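Long-range contacts in FG41 Malonate Semialdehyde Decarboxylase (Coryneform bacterium, PDB 3MLC), which is an enzyme of the tautomerase superfamily, a trimer whose subunits each combine two beta-alpha-beta units in one four-stranded mixed sheet: residues A18-V23 and R38-T43; I67-T72 and F103-E108; F71-R76 and N109-W114. All coordinates share one frame; numbering follows the deposited sequence.

From the N terminus, interaction 1 comes first: residues 18-23 of helix 14-31 settle on residues 38-43, closing a short loop inside the first beta-alpha-beta unit before the next contact opens. Interaction 2 closes a longer one, pairing strand 66-73 with strand 102-109 across the second unit, whose helix is 78-92. Interaction 3 starts from the same strand end, sharing Phe71 and Thr72, and joins residues 71-76 to the loop 109-114; its span therefore crosses that of interaction 2 and continues the pairing beyond it, and both contacts meet the bound PR6. Interactions 1 and 2 serve one sheet and touch where Val23 packs on Ile68.

Interaction 1 (A18-V23 and R38-T43); sequences AIADAV and RFQILT
Arg38 and Asp21 meet in a salt bridge at one end of the seam where helix 14-31 packs on strand 39-45, within the beta-alpha-beta unit formed by strand 2-8, this helix and this strand. Arg38 NH2 lies 2.8 Å from Asp21 OD2 and Arg38 NH1 3.1 Å from the same oxygen, so the end of the guanidinium grips one carboxylate oxygen rather than both. OD2 lies close to the guanidinium plane, while the carboxylate itself is turned 80° from it. Arginine has the length for this: its CG stands anti to the backbone N (chi1 -179°), and the chain stays extended to NE, carrying the charge out to a helix residue whose CB points away from the strand.

Between these charges and the apolar end sits Gln40. Its NE2 donates to Ala20 O at 3.3 Å (N-H...O angle 148°), with the acceptor lying in the amide plane. The other amide atom, Gln40 OE1, comes to 3.2 Å from Ala20 CB and receives a weak bond from Arg38 NH2, which is consistent with this turn of the amide, although OE1 also lies near Ala20 O, another acceptor. Alanine suits this position: its CB points at the strand, and its small size is in keeping with a Gln40 CA only 7.6 Å from the CA of Ala20.

Farther out, Arg17 makes a second salt bridge to Asp21 OD2, and His24 of the same helix packs on both Arg38 and Gln40. On the opposite side of the strand Phe39 stacks on Phe103 of the second subunit. At the apolar end, Leu42, which also packs on Ile5 and Leu7 of strand 2-8, brings its CD1 to 3.9 Å from Ala20 CB.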
loop_
_atom_site.group_PDB
_atom_site.type_symbol
_atom_site.label_atom_id
_atom_site.label_comp_id
_atom_site.label_asym_id
_atom_site.label_seq_id
_atom_site.Cartn_x
_atom_site.Cartn_y
_atom_site.Cartn_z
ATOM N N ALA A 18 -12.153 -17.070 -3.762
ATOM C CA ALA A 18 -11.382 -18.309 -3.584
ATOM C C ALA A 18 -9.866 -18.091 -3.496
ATOM O O ALA A 18 -9.160 -18.815 -2.752
ATOM C CB ALA A 18 -11.733 -19.358 -4.693
ATOM N N ILE A 19 -9.369 -17.126 -4.270
ATOM C CA ILE A 19 -7.978 -16.660 -4.174
ATOM C C ILE A 19 -7.706 -16.083 -2.790
ATOM O O ILE A 19 -6.645 -16.318 -2.218
ATOM C CB ILE A 19 -7.645 -15.601 -5.292
ATOM C CG1 ILE A 19 -7.659 -16.267 -6.663
ATOM C CG2 ILE A 19 -6.271 -14.891 -5.039
ATOM C CD1 ILE A 19 -7.751 -15.326 -7.839
ATOM N N ALA A 20 -8.674 -15.330 -2.252
ATOM C CA ALA A 20 -8.556 -14.688 -0.927
ATOM C C ALA A 20 -8.555 -15.715 0.198
ATOM O O ALA A 20 -7.761 -15.628 1.135
ATOM C CB ALA A 20 -9.696 -13.676 -0.732
ATOM N N ASP A 21 -9.461 -16.685 0.094
ATOM C CA ASP A 21 -9.455 -17.895 0.929
ATOM C C ASP A 21 -8.138 -18.669 0.937
ATOM O O ASP A 21 -7.624 -19.010 2.007
ATOM C CB ASP A 21 -10.617 -18.810 0.529
ATOM C CG ASP A 21 -11.973 -18.213 0.881
ATOM O OD1 ASP A 21 -12.977 -18.689 0.333
ATOM O OD2 ASP A 21 -12.039 -17.255 1.689
ATOM N N ALA A 22 -7.609 -18.942 -0.257
ATOM C CA ALA A 22 -6.344 -19.650 -0.436
ATOM C C ALA A 22 -5.140 -18.932 0.183
ATOM O O ALA A 22 -4.357 -19.548 0.919
ATOM C CB ALA A 22 -6.111 -19.955 -1.927
ATOM N N VAL A 23 -5.019 -17.625 -0.073
ATOM C CA VAL A 23 -3.940 -16.789 0.490
ATOM C C VAL A 23 -4.012 -16.841 2.000
ATOM O O VAL A 23 -2.989 -16.928 2.662
ATOM C CB VAL A 23 -4.000 -15.289 -0.014
ATOM C CG1 VAL A 23 -3.035 -14.366 0.789
ATOM C CG2 VAL A 23 -3.701 -15.203 -1.508
ATOM N N ARG A 38 -7.788 -12.317 10.064
ATOM C CA ARG A 38 -7.992 -12.192 8.632
ATOM C C ARG A 38 -8.411 -10.791 8.226
ATOM O O ARG A 38 -9.547 -10.354 8.542
ATOM C CB ARG A 38 -9.066 -13.170 8.166
ATOM C CG ARG A 38 -9.284 -13.097 6.683
ATOM C CD ARG A 38 -10.232 -14.190 6.250
ATOM N NE ARG A 38 -10.362 -14.136 4.824
ATOM C CZ ARG A 38 -10.968 -15.046 4.057
ATOM N NH1 ARG A 38 -11.530 -16.139 4.585
ATOM N NH2 ARG A 38 -10.989 -14.860 2.738
ATOM N N PHE A 39 -7.510 -10.120 7.504
ATOM C CA PHE A 39 -7.658 -8.732 7.047
ATOM C C PHE A 39 -7.102 -8.577 5.645
ATOM O O PHE A 39 -5.891 -8.641 5.447
ATOM C CB PHE A 39 -6.963 -7.767 8.028
ATOM C CG PHE A 39 -7.317 -8.048 9.437
ATOM C CD1 PHE A 39 -6.530 -8.928 10.212
ATOM C CD2 PHE A 39 -8.507 -7.558 9.971
ATOM C CE1 PHE A 39 -6.879 -9.232 11.519
ATOM C CE2 PHE A 39 -8.868 -7.868 11.269
ATOM C CZ PHE A 39 -8.060 -8.716 12.048
ATOM N N GLN A 40 -8.002 -8.355 4.681
ATOM C CA GLN A 40 -7.678 -8.398 3.270
ATOM C C GLN A 40 -8.447 -7.345 2.499
ATOM O O GLN A 40 -9.619 -7.115 2.749
ATOM C CB GLN A 40 -7.997 -9.792 2.667
ATOM C CG GLN A 40 -7.407 -10.986 3.458
ATOM C CD GLN A 40 -7.534 -12.323 2.749
ATOM O OE1 GLN A 40 -8.505 -12.578 2.033
ATOM N NE2 GLN A 40 -6.550 -13.192 2.953
ATOM N N ILE A 41 -7.766 -6.702 1.552
ATOM C CA ILE A 41 -8.407 -5.766 0.636
ATOM C C ILE A 41 -8.188 -6.290 -0.780
ATOM O O ILE A 41 -7.075 -6.243 -1.297
ATOM C CB ILE A 41 -7.865 -4.288 0.790
ATOM C CG1 ILE A 41 -8.122 -3.748 2.214
ATOM C CG2 ILE A 41 -8.507 -3.378 -0.247
ATOM C CD1 ILE A 41 -7.271 -2.518 2.640
ATOM N N LEU A 42 -9.268 -6.751 -1.407
ATOM C CA LEU A 42 -9.238 -7.235 -2.782
ATOM C C LEU A 42 -9.503 -6.118 -3.755
ATOM O O LEU A 42 -10.574 -5.511 -3.709
ATOM C CB LEU A 42 -10.321 -8.282 -2.980
ATOM C CG LEU A 42 -9.959 -9.726 -2.708
ATOM C CD1 LEU A 42 -11.226 -10.519 -2.324
ATOM C CD2 LEU A 42 -9.299 -10.314 -3.943
ATOM N N THR A 43 -8.549 -5.828 -4.644
ATOM C CA THR A 43 -8.802 -4.811 -5.677
ATOM C C THR A 43 -8.605 -5.363 -7.086
ATOM O O THR A 43 -7.606 -6.031 -7.371
ATOM C CB THR A 43 -7.980 -3.536 -5.449
ATOM O OG1 THR A 43 -8.008 -3.198 -4.052
ATOM C CG2 THR A 43 -8.555 -2.386 -6.260
#

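Interaction 2 (I67-T72 and F103-E108); sequences IIHVFT and FIAITE. With PR6 (3-chloro-3-oxopropanoic acid), chain F.
Two parallel strands of the tautomerase-type sheet pair here, 66-73 and 102-109, joined through helix 78-92 as a beta-alpha-beta unit. Ile67 stands beside Phe103, and the pairing runs in step to Thr72 beside Glu108. The ladder is regular: Ile68 N donates to Phe103 O, Ala105 N to Ile68 O and Thr107 N to Val70 O. Val70 N reaches Ala105 O at 2.7 Å with a nearly straight N-H...O angle of 176°. The last rung, Thr72 N to Thr107 O, is longer at 3.2 Å. Ile68 bonds to Phe103 and Ala105, and Val70 to Ala105 and Thr107: each bonds to the residues flanking its partner, the mark of parallel pairing.

Helix 78-92 packs on Ile68, Ile104 and Ile106 of the face they share with Val70, which lies against Ile3 of strand 2-8; Ile88 meets Ile68, and Phe85 the other two isoleucines. Branched apolar chains suit both the extended backbone and this buried layer. Ile68 and Ile104 lie side by side, their CG2 methyls 4.0 Å apart, and Val70 CB is 4.1 Å from Ile106 CG1.

On the other face, Ile67 CG2 rests 3.8 Å from CD2 of Phe103, whose ring stacks on Phe39 of the third subunit. Next along the strand, the rings of His69 and Phe71 stack, Phe71 CZ lying 3.3 Å above the histidine plane and offset toward its rim. Phe71 also runs alongside Thr107, while its ring meets His69 of the second subunit edge-to-face.

At the C-terminal end, Thr72 divides its two branches between protein and ligand. Its CG2 packs on Ile106 CG2, whereas its hydroxyl, roughly anti to the backbone N (chi1 -151°), turns to the bound PR6: Thr72 OG1 donates to PR6 OAM at 2.9 Å.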
loop_
_atom_site.group_PDB
_atom_site.type_symbol
_atom_site.label_atom_id
_atom_site.label_comp_id
_atom_site.label_asym_id
_atom_site.label_seq_id
_atom_site.Cartn_x
_atom_site.Cartn_y
_atom_site.Cartn_z
ATOM N N ILE A 67 -1.264 -9.889 -7.706
ATOM C CA ILE A 67 -0.219 -9.320 -6.874
ATOM C C ILE A 67 -0.690 -9.328 -5.436
ATOM O O ILE A 67 -1.776 -8.835 -5.130
ATOM C CB ILE A 67 0.202 -7.870 -7.322
ATOM C CG1 ILE A 67 0.668 -7.876 -8.786
ATOM C CG2 ILE A 67 1.291 -7.310 -6.400
ATOM C CD1 ILE A 67 1.310 -6.586 -9.236
ATOM N N ILE A 68 0.154 -9.871 -4.559
ATOM C CA ILE A 68 -0.186 -10.105 -3.167
ATOM C C ILE A 68 0.866 -9.414 -2.310
ATOM O O ILE A 68 2.026 -9.738 -2.381
ATOM C CB ILE A 68 -0.250 -11.637 -2.857
ATOM C CG1 ILE A 68 -1.375 -12.308 -3.645
ATOM C CG2 ILE A 68 -0.400 -11.904 -1.358
ATOM C CD1 ILE A 68 -1.137 -13.789 -3.955
ATOM N N HIS A 69 0.454 -8.442 -1.512
ATOM C CA HIS A 69 1.400 -7.640 -0.742
ATOM C C HIS A 69 1.020 -7.834 0.703
ATOM O O HIS A 69 -0.063 -7.447 1.110
ATOM C CB HIS A 69 1.241 -6.172 -1.134
ATOM C CG HIS A 69 2.347 -5.268 -0.690
ATOM N ND1 HIS A 69 3.290 -5.613 0.264
ATOM C CD2 HIS A 69 2.613 -3.986 -1.031
ATOM C CE1 HIS A 69 4.104 -4.594 0.460
ATOM N NE2 HIS A 69 3.716 -3.595 -0.314
ATOM N N VAL A 70 1.921 -8.443 1.462
ATOM C CA VAL A 70 1.689 -8.790 2.853
ATOM C C VAL A 70 2.312 -7.731 3.771
ATOM O O VAL A 70 3.527 -7.537 3.769
ATOM C CB VAL A 70 2.317 -10.211 3.180
ATOM C CG1 VAL A 70 2.077 -10.632 4.641
ATOM C CG2 VAL A 70 1.797 -11.268 2.231
ATOM N N PHE A 71 1.482 -7.050 4.556
ATOM C CA PHE A 71 1.981 -6.160 5.604
ATOM C C PHE A 71 1.892 -6.856 6.964
ATOM O O PHE A 71 0.796 -7.200 7.447
ATOM C CB PHE A 71 1.228 -4.829 5.622
ATOM C CG PHE A 71 1.308 -4.064 4.329
ATOM C CD1 PHE A 71 2.300 -3.103 4.132
ATOM C CD2 PHE A 71 0.391 -4.293 3.318
ATOM C CE1 PHE A 71 2.369 -2.372 2.952
ATOM C CE2 PHE A 71 0.452 -3.564 2.117
ATOM C CZ PHE A 71 1.435 -2.600 1.942
ATOM N N THR A 72 3.028 -7.051 7.602
ATOM C CA THR A 72 3.107 -7.914 8.762
ATOM C C THR A 72 4.191 -7.559 9.744
ATOM O O THR A 72 5.168 -7.004 9.380
ATOM C CB THR A 72 3.140 -9.366 8.369
ATOM O OG1 THR A 72 2.565 -10.157 9.398
ATOM C CG2 THR A 72 4.495 -9.792 8.111
ATOM N N PHE A 103 2.749 -12.749 -7.893
ATOM C CA PHE A 103 3.817 -11.879 -7.405
ATOM C C PHE A 103 3.517 -11.580 -5.931
ATOM O O PHE A 103 2.420 -11.161 -5.589
ATOM C CB PHE A 103 3.875 -10.587 -8.236
ATOM C CG PHE A 103 5.002 -9.635 -7.848
ATOM C CD1 PHE A 103 6.218 -9.658 -8.536
ATOM C CD2 PHE A 103 4.838 -8.702 -6.819
ATOM C CE1 PHE A 103 7.252 -8.774 -8.201
ATOM C CE2 PHE A 103 5.872 -7.817 -6.469
ATOM C CZ PHE A 103 7.075 -7.853 -7.171
ATOM N N ILE A 104 4.483 -11.848 -5.060
ATOM C CA ILE A 104 4.296 -11.595 -3.637
ATOM C C ILE A 104 5.418 -10.714 -3.120
ATOM O O ILE A 104 6.571 -10.826 -3.550
ATOM C CB ILE A 104 4.202 -12.890 -2.760
ATOM C CG1 ILE A 104 3.430 -14.020 -3.463
ATOM C CG2 ILE A 104 3.535 -12.583 -1.387
ATOM C CD1 ILE A 104 3.705 -15.396 -2.867
ATOM N N ALA A 105 5.045 -9.838 -2.193
ATOM C CA ALA A 105 5.974 -9.024 -1.435
ATOM C C ALA A 105 5.539 -8.899 0.030
ATOM O O ALA A 105 4.348 -8.972 0.371
ATOM C CB ALA A 105 6.107 -7.642 -2.073
ATOM N N ILE A 106 6.522 -8.721 0.898
ATOM C CA ILE A 106 6.258 -8.482 2.296
ATOM C C ILE A 106 6.905 -7.171 2.701
ATOM O O ILE A 106 8.042 -6.869 2.308
ATOM C CB ILE A 106 6.832 -9.612 3.192
ATOM C CG1 ILE A 106 6.299 -10.984 2.745
ATOM C CG2 ILE A 106 6.558 -9.306 4.712
ATOM C CD1 ILE A 106 7.134 -12.168 3.195
ATOM N N THR A 107 6.175 -6.389 3.451
ATOM C CA THR A 107 6.709 -5.253 4.101
ATOM C C THR A 107 6.298 -5.191 5.543
ATOM O O THR A 107 5.221 -5.555 5.894
ATOM C CB THR A 107 6.524 -3.938 3.298
ATOM O OG1 THR A 107 6.055 -2.884 4.114
ATOM C CG2 THR A 107 5.691 -4.091 2.142
ATOM N N GLU A 108 7.204 -4.756 6.386
ATOM C CA GLU A 108 7.187 -5.102 7.772
ATOM C C GLU A 108 7.016 -3.909 8.680
ATOM O O GLU A 108 7.430 -2.865 8.360
ATOM C CB GLU A 108 8.450 -5.848 8.111
ATOM C CG GLU A 108 8.381 -7.299 7.853
ATOM C CD GLU A 108 9.657 -7.959 8.194
ATOM O OE1 GLU A 108 9.713 -9.163 8.254
ATOM O OE2 GLU A 108 10.616 -7.248 8.413
HETATM C CAH PR6 F . -1.579 -9.339 11.376
HETATM O OAI PR6 F . -1.987 -9.995 12.287
HETATM C CAJ PR6 F . -0.952 -8.006 11.645
HETATM C CAK PR6 F . 0.394 -8.316 12.292
HETATM O OAL PR6 F . 0.455 -8.226 13.492
HETATM O OAM PR6 F . 1.280 -8.750 11.585
#

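Interaction 3 (F71-R76 and N109-W114); sequences FTQAGR and NAPHDW. With PR6 (3-chloro-3-oxopropanoic acid), chain F.
Gln73 and Asn109 carry the parallel strand pairing one step farther, into the PR6 pocket. Asn109 N donates to Thr72 O at 3.2 Å, reaching it from above the carbonyl plane, and Asn109 O accepts from Ala74 N at 2.6 Å.

Gln73 reads the ligand with backbone and side chain together. Its N donates to PR6 OAM at 2.9 Å with an almost straight N-H...O angle of 169°, while Gln73 NE2 reaches PR6 OAL in a weak, bent bond. A glutamine is long enough to do this while its side chain crosses that of Pro111 at about a right angle, Gln73 OE1 lying 3.7 Å from Pro111 CG.

Trp114 supplies a broad flat wall: PR6 CAJ sits 3.3 Å above the centre of one indole face, and the ring edge meets the strand, CH2 being 3.3 Å from Phe71 O. Asn109 also meets the indole. With chi1 at 57°, its CG lies between its own N and carbonyl carbon, and OD1 accepts from Trp114 NE1 at 2.9 Å, the donor lying out of the amide plane; this bent bond may restrain the ring. Asn109 ND2 bonds to Ile106 O of the second subunit.

The pocket thus forms where strands 66-73 and 102-109 end, beside helix 122-125, whose Tyr123 touches Gln73 and Pro111 and bonds to PR6; Trp114 lies against Leu2 of strand 2-8.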
loop_
_atom_site.group_PDB
_atom_site.type_symbol
_atom_site.label_atom_id
_atom_site.label_comp_id
_atom_site.label_asym_id
_atom_site.label_seq_id
_atom_site.Cartn_x
_atom_site.Cartn_y
_atom_site.Cartn_z
ATOM N N PHE A 71 1.482 -7.050 4.556
ATOM C CA PHE A 71 1.981 -6.160 5.604
ATOM C C PHE A 71 1.892 -6.856 6.964
ATOM O O PHE A 71 0.796 -7.200 7.447
ATOM C CB PHE A 71 1.228 -4.829 5.622
ATOM C CG PHE A 71 1.308 -4.064 4.329
ATOM C CD1 PHE A 71 2.300 -3.103 4.132
ATOM C CD2 PHE A 71 0.391 -4.293 3.318
ATOM C CE1 PHE A 71 2.369 -2.372 2.952
ATOM C CE2 PHE A 71 0.452 -3.564 2.117
ATOM C CZ PHE A 71 1.435 -2.600 1.942
ATOM N N THR A 72 3.028 -7.051 7.602
ATOM C CA THR A 72 3.107 -7.914 8.762
ATOM C C THR A 72 4.191 -7.559 9.744
ATOM O O THR A 72 5.168 -7.004 9.380
ATOM C CB THR A 72 3.140 -9.366 8.369
ATOM O OG1 THR A 72 2.565 -10.157 9.398
ATOM C CG2 THR A 72 4.495 -9.792 8.111
ATOM N N GLN A 73 3.942 -7.815 11.013
ATOM C CA GLN A 73 4.936 -7.816 12.075
ATOM C C GLN A 73 6.283 -8.333 11.614
ATOM O O GLN A 73 6.359 -9.363 11.026
ATOM C CB GLN A 73 4.436 -8.701 13.208
ATOM C CG GLN A 73 4.149 -8.006 14.435
ATOM C CD GLN A 73 3.439 -8.850 15.428
ATOM O OE1 GLN A 73 4.030 -9.657 16.115
ATOM N NE2 GLN A 73 2.172 -8.646 15.536
ATOM N N ALA A 74 7.341 -7.608 11.921
ATOM C CA ALA A 74 8.706 -8.114 11.828
ATOM C C ALA A 74 8.824 -9.262 12.819
ATOM O O ALA A 74 8.220 -9.235 13.919
ATOM C CB ALA A 74 9.714 -7.012 12.173
ATOM N N GLY A 75 9.582 -10.273 12.424
ATOM C CA GLY A 75 9.942 -11.336 13.333
ATOM C C GLY A 75 10.176 -12.643 12.622
ATOM O O GLY A 75 11.018 -13.424 13.043
ATOM N N ARG A 76 9.407 -12.865 11.561
ATOM C CA ARG A 76 9.456 -14.080 10.767
ATOM C C ARG A 76 10.794 -14.287 10.089
ATOM O O ARG A 76 11.452 -13.349 9.608
ATOM C CB ARG A 76 8.333 -14.124 9.716
ATOM C CG ARG A 76 7.064 -14.890 10.135
ATOM C CD ARG A 76 6.394 -14.314 11.374
ATOM N NE ARG A 76 5.033 -14.824 11.552
ATOM C CZ ARG A 76 4.643 -15.641 12.531
ATOM N NH1 ARG A 76 5.509 -16.072 13.455
ATOM N NH2 ARG A 76 3.373 -16.027 12.593
ATOM N N ASN A 109 6.341 -4.096 9.795
ATOM C CA ASN A 109 6.349 -3.186 10.922
ATOM C C ASN A 109 6.445 -3.933 12.239
ATOM O O ASN A 109 6.889 -5.022 12.252
ATOM C CB ASN A 109 5.106 -2.342 10.903
ATOM C CG ASN A 109 3.851 -3.158 10.919
ATOM O OD1 ASN A 109 3.864 -4.329 11.162
ATOM N ND2 ASN A 109 2.770 -2.527 10.662
ATOM N N ALA A 110 5.970 -3.342 13.322
ATOM C CA ALA A 110 6.057 -3.903 14.660
ATOM C C ALA A 110 4.681 -4.169 15.299
ATOM O O ALA A 110 3.713 -3.668 14.800
ATOM C CB ALA A 110 6.848 -2.981 15.512
ATOM N N PRO A 111 4.613 -4.910 16.412
ATOM C CA PRO A 111 3.333 -5.170 17.122
ATOM C C PRO A 111 2.598 -3.907 17.580
ATOM O O PRO A 111 1.362 -3.872 17.590
ATOM C CB PRO A 111 3.756 -6.033 18.329
ATOM C CG PRO A 111 5.063 -6.620 17.954
ATOM C CD PRO A 111 5.739 -5.649 17.030
ATOM N N HIS A 112 3.348 -2.870 17.925
ATOM C CA HIS A 112 2.757 -1.610 18.333
ATOM C C HIS A 112 2.238 -0.742 17.172
ATOM O O HIS A 112 1.754 0.348 17.397
ATOM C CB HIS A 112 3.699 -0.807 19.237
ATOM C CG HIS A 112 5.115 -0.720 18.746
ATOM N ND1 HIS A 112 5.509 0.142 17.749
ATOM C CD2 HIS A 112 6.241 -1.347 19.165
ATOM C CE1 HIS A 112 6.807 0.020 17.547
ATOM N NE2 HIS A 112 7.279 -0.867 18.402
ATOM N N ASP A 113 2.345 -1.237 15.947
ATOM C CA ASP A 113 1.832 -0.527 14.779
ATOM C C ASP A 113 0.434 -0.970 14.334
ATOM O O ASP A 113 -0.034 -0.587 13.259
ATOM C CB ASP A 113 2.835 -0.614 13.634
ATOM C CG ASP A 113 4.081 0.208 13.901
ATOM O OD1 ASP A 113 5.184 -0.260 13.597
ATOM O OD2 ASP A 113 3.962 1.300 14.477
ATOM N N TRP A 114 -0.240 -1.749 15.178
ATOM C CA TRP A 114 -1.557 -2.318 14.837
ATOM C C TRP A 114 -2.681 -1.941 15.783
ATOM O O TRP A 114 -2.486 -1.925 17.001
ATOM C CB TRP A 114 -1.459 -3.835 14.745
ATOM C CG TRP A 114 -0.474 -4.256 13.741
ATOM C CD1 TRP A 114 0.857 -4.456 13.938
ATOM C CD2 TRP A 114 -0.712 -4.465 12.336
ATOM N NE1 TRP A 114 1.463 -4.802 12.757
ATOM C CE2 TRP A 114 0.525 -4.827 11.756
ATOM C CE3 TRP A 114 -1.851 -4.414 11.525
ATOM C CZ2 TRP A 114 0.657 -5.128 10.396
ATOM C CZ3 TRP A 114 -1.722 -4.714 10.169
ATOM C CH2 TRP A 114 -0.476 -5.076 9.623
HETATM C CAH PR6 F . -1.579 -9.339 11.376
HETATM O OAI PR6 F . -1.987 -9.995 12.287
HETATM C CAJ PR6 F . -0.952 -8.006 11.645
HETATM C CAK PR6 F . 0.394 -8.316 12.292
HETATM O OAL PR6 F . 0.455 -8.226 13.492
HETATM O OAM PR6 F . 1.280 -8.750 11.585
#